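Local coordinates for protein AdeR (Acinetobacter baumannii, PDB 5X5L) that binds an intercistronic region of DNA as the response regulator of a two-component system, using its C-terminal OmpR/PhoB-type winged-helix domain, at a contact of chain A with DNA. Residues are numbered along the deposited sequence; one frame, centred on the assembly and turned at random.

Site 1 and site 2 lie about 13 Å apart, measured between the centres of their C-alpha atoms, and share helix 66-81, the recognition helix of the OmpR/PhoB winged-helix fold. His72 carries that helix to chain B in site 1; Asp70 and Arg77 carry it to chain C in site 2. Site 1 adds the start of helix 32-41, whereas site 2 adds Arg51 at the start of helix 51-58 and the hairpin strands 90-92 and 96-98. The domain holds backbone phosphates of both DNA chains, which probably helps seat the recognition helix in the major groove. Six AdeR copies occupy the deposited assembly.

Site 1: a contact of chain A with DNA. Residues 31-33, 72. With nucleotides of chain B.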
# COMPACT_ATOMS: atom_id res chain seq x y z
N THR A 31 -13.81 5.73 -11.40
CA THR A 31 -13.13 6.45 -12.47
C THR A 31 -11.89 5.61 -12.81
O THR A 31 -11.54 4.67 -12.08
CB THR A 31 -12.68 7.84 -11.96
OG1 THR A 31 -13.79 8.71 -11.61
CG2 THR A 31 -11.83 8.49 -12.81
N LEU A 32 -11.23 5.91 -13.93
CA LEU A 32 -10.02 5.19 -14.33
C LEU A 32 -8.90 5.34 -13.30
O LEU A 32 -8.29 4.34 -12.92
CB LEU A 32 -9.53 5.64 -15.71
CG LEU A 32 -8.33 4.91 -16.28
CD1 LEU A 32 -8.63 3.45 -16.54
CD2 LEU A 32 -7.84 5.60 -17.55
N THR A 33 -8.63 6.55 -12.87
CA THR A 33 -7.65 6.82 -11.81
C THR A 33 -8.00 6.01 -10.55
O THR A 33 -7.13 5.31 -10.01
CB THR A 33 -7.56 8.32 -11.39
OG1 THR A 33 -8.77 9.07 -11.61
CG2 THR A 33 -6.39 9.23 -11.98
N HIS A 72 -7.95 12.00 -5.02
CA HIS A 72 -8.37 10.76 -5.70
C HIS A 72 -8.67 9.65 -4.71
O HIS A 72 -9.62 8.90 -4.89
CB HIS A 72 -7.34 10.26 -6.72
CG HIS A 72 -7.28 11.06 -7.98
ND1 HIS A 72 -8.25 10.99 -8.96
CD2 HIS A 72 -6.35 11.92 -8.44
CE1 HIS A 72 -7.92 11.79 -9.96
NE2 HIS A 72 -6.77 12.36 -9.67
P DC B 3 -17.04 10.40 -14.43
OP1 DC B 3 -16.96 8.92 -14.56
OP2 DC B 3 -17.46 11.01 -13.14
O5' DC B 3 -15.59 11.00 -14.75
C5' DC B 3 -14.79 10.53 -15.86
C4' DC B 3 -13.49 11.30 -15.92
O4' DC B 3 -13.77 12.71 -16.06
C3' DC B 3 -12.62 11.16 -14.67
O3' DC B 3 -11.22 11.06 -15.01
C2' DC B 3 -12.90 12.44 -13.90
C1' DC B 3 -13.11 13.44 -15.02
N1 DC B 3 -13.94 14.61 -14.69
C2 DC B 3 -13.51 15.88 -15.10
O2 DC B 3 -12.45 15.99 -15.72
N3 DC B 3 -14.26 16.97 -14.79
C4 DC B 3 -15.41 16.82 -14.12
N4 DC B 3 -16.12 17.91 -13.85
C5 DC B 3 -15.87 15.54 -13.70
C6 DC B 3 -15.11 14.47 -13.99
P DT B 4 -10.14 10.54 -13.93
OP1 DT B 4 -9.66 9.21 -14.35
OP2 DT B 4 -10.66 10.79 -12.56
O5' DT B 4 -8.92 11.53 -14.11
C5' DT B 4 -8.69 12.36 -15.26
C4' DT B 4 -8.22 13.71 -14.79
O4' DT B 4 -9.37 14.51 -14.46
C3' DT B 4 -7.34 13.70 -13.53
O3' DT B 4 -6.02 14.15 -13.84
C2' DT B 4 -8.04 14.64 -12.56
C1' DT B 4 -8.98 15.43 -13.46
N1 DT B 4 -10.20 15.95 -12.82
C2 DT B 4 -10.47 17.31 -12.90
O2 DT B 4 -9.73 18.10 -13.46
N3 DT B 4 -11.64 17.69 -12.30
C4 DT B 4 -12.55 16.89 -11.64
O4 DT B 4 -13.56 17.38 -11.16
C5 DT B 4 -12.21 15.48 -11.60
C7 DT B 4 -13.13 14.53 -10.91
C6 DT B 4 -11.07 15.09 -12.19
P DC B 5 -4.82 13.95 -12.80
OP1 DC B 5 -3.57 13.87 -13.58
OP2 DC B 5 -5.17 12.86 -11.87
O5' DC B 5 -4.78 15.37 -12.07
C5' DC B 5 -4.53 16.56 -12.84
C4' DC B 5 -5.17 17.77 -12.19
O4' DC B 5 -6.55 17.53 -11.87
C3' DC B 5 -4.52 18.19 -10.87
O3' DC B 5 -3.63 19.28 -11.09
C2' DC B 5 -5.69 18.58 -9.98
C1' DC B 5 -6.91 18.44 -10.85
N1 DC B 5 -8.12 17.91 -10.18
C2 DC B 5 -9.18 18.78 -9.89
O2 DC B 5 -9.08 19.98 -10.20
N3 DC B 5 -10.29 18.30 -9.28
C4 DC B 5 -10.36 17.00 -8.97
N4 DC B 5 -11.48 16.57 -8.38
C5 DC B 5 -9.30 16.09 -9.25
C6 DC B 5 -8.20 16.58 -9.84
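Thr31 and His72 approach the backbone of chain B with their first torsions set alike: Thr31 has OG1 anti to the carbonyl carbon (chi1 -64°), with its methyl CG2 facing the DC3 sugar and the DT4 phosphate, and His72 has CG anti to its carbonyl carbon (chi1 -74°), which carries the imidazole out to the phosphate of DC5. The patch belongs to the winged-helix DNA-binding domain of the OmpR/PhoB family; its contacts run to phosphates and sugars and probably help set the register and depth of docking. Thr31 ends the loop before helix 32-41, Leu32 and Thr33 form the first turn of that helix, and His72 projects from the recognition helix 66-81. The DT4 phosphate sits at the start of helix 32-41, where the partial positive charge of a helix end would favour it. Thr33 meets it with both backbone and side chain. Its amide N donates to OP1 of DT4, 3.2 Å away. Its hydroxyl OG1 reaches in between the two non-bridging oxygens, 2.7 Å from OP2 and 2.9 Å from OP1 of DT4; the one hydroxyl hydrogen can serve either oxygen or be shared. Thr31 flanks the same phosphate, with CG2 against the sugar of DC3, 3.4 Å from C3'; the modelled approach of this methyl to the DT4 phosphate oxygens is too short to interpret. Further along the strand, His72 NE2 donates to OP2 of the DC5 phosphate at 2.8 Å. That oxygen is tilted 29° from the imidazole plane, and the bond is not straight at the hydrogen. The methyl CG2 of Thr33 covers one face of the His72 ring, 3.6 Å above its plane towards the rim, and probably restrains its rotation. OP2 of DT4 lies at the ring's edge, in plane, and His72 CE1 touches the deoxyribose C2' of DT4 at 3.9 Å.

Site 2: a contact of chain A with DNA. Residues 51, 70, 77, 91, 97. With nucleotides of chain C.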
# COMPACT_ATOMS: atom_id res chain seq x y z
N ARG A 51 2.77 8.96 -1.85
CA ARG A 51 2.01 9.74 -2.83
C ARG A 51 2.69 9.69 -4.20
O ARG A 51 2.02 9.63 -5.22
CB ARG A 51 1.81 11.18 -2.36
CG ARG A 51 0.91 11.27 -1.15
CD ARG A 51 0.91 12.64 -0.50
NE ARG A 51 -0.18 12.82 0.44
CZ ARG A 51 -0.20 12.40 1.70
NH1 ARG A 51 0.81 11.73 2.23
NH2 ARG A 51 -1.28 12.64 2.45
N ASP A 70 -4.24 12.77 -2.79
CA ASP A 70 -5.11 12.69 -1.62
C ASP A 70 -6.58 12.73 -2.04
O ASP A 70 -7.41 11.94 -1.57
CB ASP A 70 -4.86 13.81 -0.59
CG ASP A 70 -3.42 13.89 -0.10
OD1 ASP A 70 -2.56 13.16 -0.63
OD2 ASP A 70 -3.17 14.67 0.84
N ARG A 77 -12.46 6.51 -1.44
CA ARG A 77 -12.87 6.13 -0.08
C ARG A 77 -14.36 6.33 0.11
O ARG A 77 -15.04 5.43 0.61
CB ARG A 77 -12.10 6.90 1.00
CG ARG A 77 -12.48 6.57 2.43
CD ARG A 77 -11.74 7.39 3.49
NE ARG A 77 -10.28 7.38 3.36
CZ ARG A 77 -9.51 8.42 3.00
NH1 ARG A 77 -10.02 9.63 2.73
NH2 ARG A 77 -8.20 8.26 2.90
N ASN A 91 -4.72 6.68 6.00
CA ASN A 91 -3.55 7.53 5.83
C ASN A 91 -2.50 7.17 6.87
O ASN A 91 -2.84 6.88 8.01
CB ASN A 91 -3.97 9.01 5.93
CG ASN A 91 -2.86 9.90 6.44
OD1 ASN A 91 -2.81 10.18 7.62
ND2 ASN A 91 -1.84 10.15 5.61
N TYR A 97 -0.36 6.30 2.17
CA TYR A 97 -1.60 5.56 2.39
C TYR A 97 -1.43 4.06 2.37
O TYR A 97 -0.52 3.53 1.74
CB TYR A 97 -2.65 5.93 1.34
CG TYR A 97 -3.03 7.37 1.35
CD1 TYR A 97 -4.01 7.85 2.22
CD2 TYR A 97 -2.41 8.27 0.50
CE1 TYR A 97 -4.36 9.17 2.23
CE2 TYR A 97 -2.75 9.62 0.51
CZ TYR A 97 -3.74 10.06 1.37
OH TYR A 97 -4.10 11.38 1.37
P DG C 16 0.11 14.04 5.39
OP1 DG C 16 0.47 12.62 5.22
OP2 DG C 16 0.45 15.01 4.32
O5' DG C 16 -1.44 14.04 5.69
C5' DG C 16 -2.01 13.36 6.83
C4' DG C 16 -3.51 13.24 6.69
O4' DG C 16 -4.14 14.52 6.97
C3' DG C 16 -4.03 12.82 5.31
O3' DG C 16 -5.08 11.87 5.51
C2' DG C 16 -4.38 14.15 4.66
C1' DG C 16 -4.81 15.01 5.83
N9 DG C 16 -4.48 16.43 5.70
C8 DG C 16 -3.29 16.99 5.30
N7 DG C 16 -3.31 18.29 5.28
C5 DG C 16 -4.58 18.61 5.74
C6 DG C 16 -5.18 19.88 5.95
O6 DG C 16 -4.70 21.00 5.78
N1 DG C 16 -6.49 19.74 6.41
C2 DG C 16 -7.14 18.55 6.61
N2 DG C 16 -8.41 18.61 7.03
N3 DG C 16 -6.58 17.36 6.42
C4 DG C 16 -5.31 17.47 6.00
P DT C 17 -6.28 11.69 4.47
OP1 DT C 17 -6.87 10.35 4.69
OP2 DT C 17 -5.80 12.05 3.12
O5' DT C 17 -7.31 12.80 4.95
C5' DT C 17 -8.19 12.57 6.06
C4' DT C 17 -9.49 13.29 5.81
O4' DT C 17 -9.21 14.70 5.66
C3' DT C 17 -10.24 12.85 4.54
O3' DT C 17 -11.59 12.56 4.92
C2' DT C 17 -10.03 14.01 3.58
C1' DT C 17 -9.82 15.21 4.49
N1 DT C 17 -8.97 16.32 3.98
C2 DT C 17 -9.42 17.62 4.11
O2 DT C 17 -10.51 17.91 4.58
N3 DT C 17 -8.56 18.58 3.64
C4 DT C 17 -7.30 18.37 3.10
O4 DT C 17 -6.64 19.33 2.71
C5 DT C 17 -6.88 16.99 3.01
C7 DT C 17 -5.55 16.68 2.42
C6 DT C 17 -7.72 16.05 3.46
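The guanidinium of Arg51 has OP2 of DG16 over one face and the edge carbon CE2 of Tyr97 over the other, in the winged-helix domain of this OmpR/PhoB-family regulator. OP2 stands 3.3 Å above the guanidinium plane, and both neighbours are offset towards the rim; ring and guanidinium are steeply inclined, not stacked. Asp70, from the recognition helix 66-81, approaches at the edge, where Arg51 grips it side-on with two nitrogens. NE bonds to Asp70 OD1 at 2.6 Å on the syn lone pair, in a salt bridge, and NH2 reaches OD2 at 3.2 Å from above the carboxylate plane. This grip fixes the guanidinium's turn, while NH1 forms a salt bridge with OP1 of DG16 at 3.1 Å; the hydrogen bond in it is weak. Asp70 OD2, besides accepting from Arg51 NH2, stands 3.5 Å from the methyl C7 of DT17, which lies in the major groove.

Tyr97, from hairpin strand 96-98, has CG anti to its carbonyl carbon (chi1 -61°) and points its ring tip at the DT17 phosphate. Its hydroxyl OH donates to OP2 of DT17 at 2.5 Å, with the phosphorus in the plane of the ring at its edge and Asp70 OD1 also at that edge. Arg77, further along helix 66-81, has its chain bent at chi3 (-53°) and brings NH2 to 3.1 Å from OP1 of DT17. This is a salt bridge without a hydrogen bond, since the N-H points away from the oxygen. Asn91, from strand 90-92, lies alongside the DG16 sugar, with CG 3.3 Å from C3', and its ND2 makes a weak hydrogen bond to OP1 of DG16.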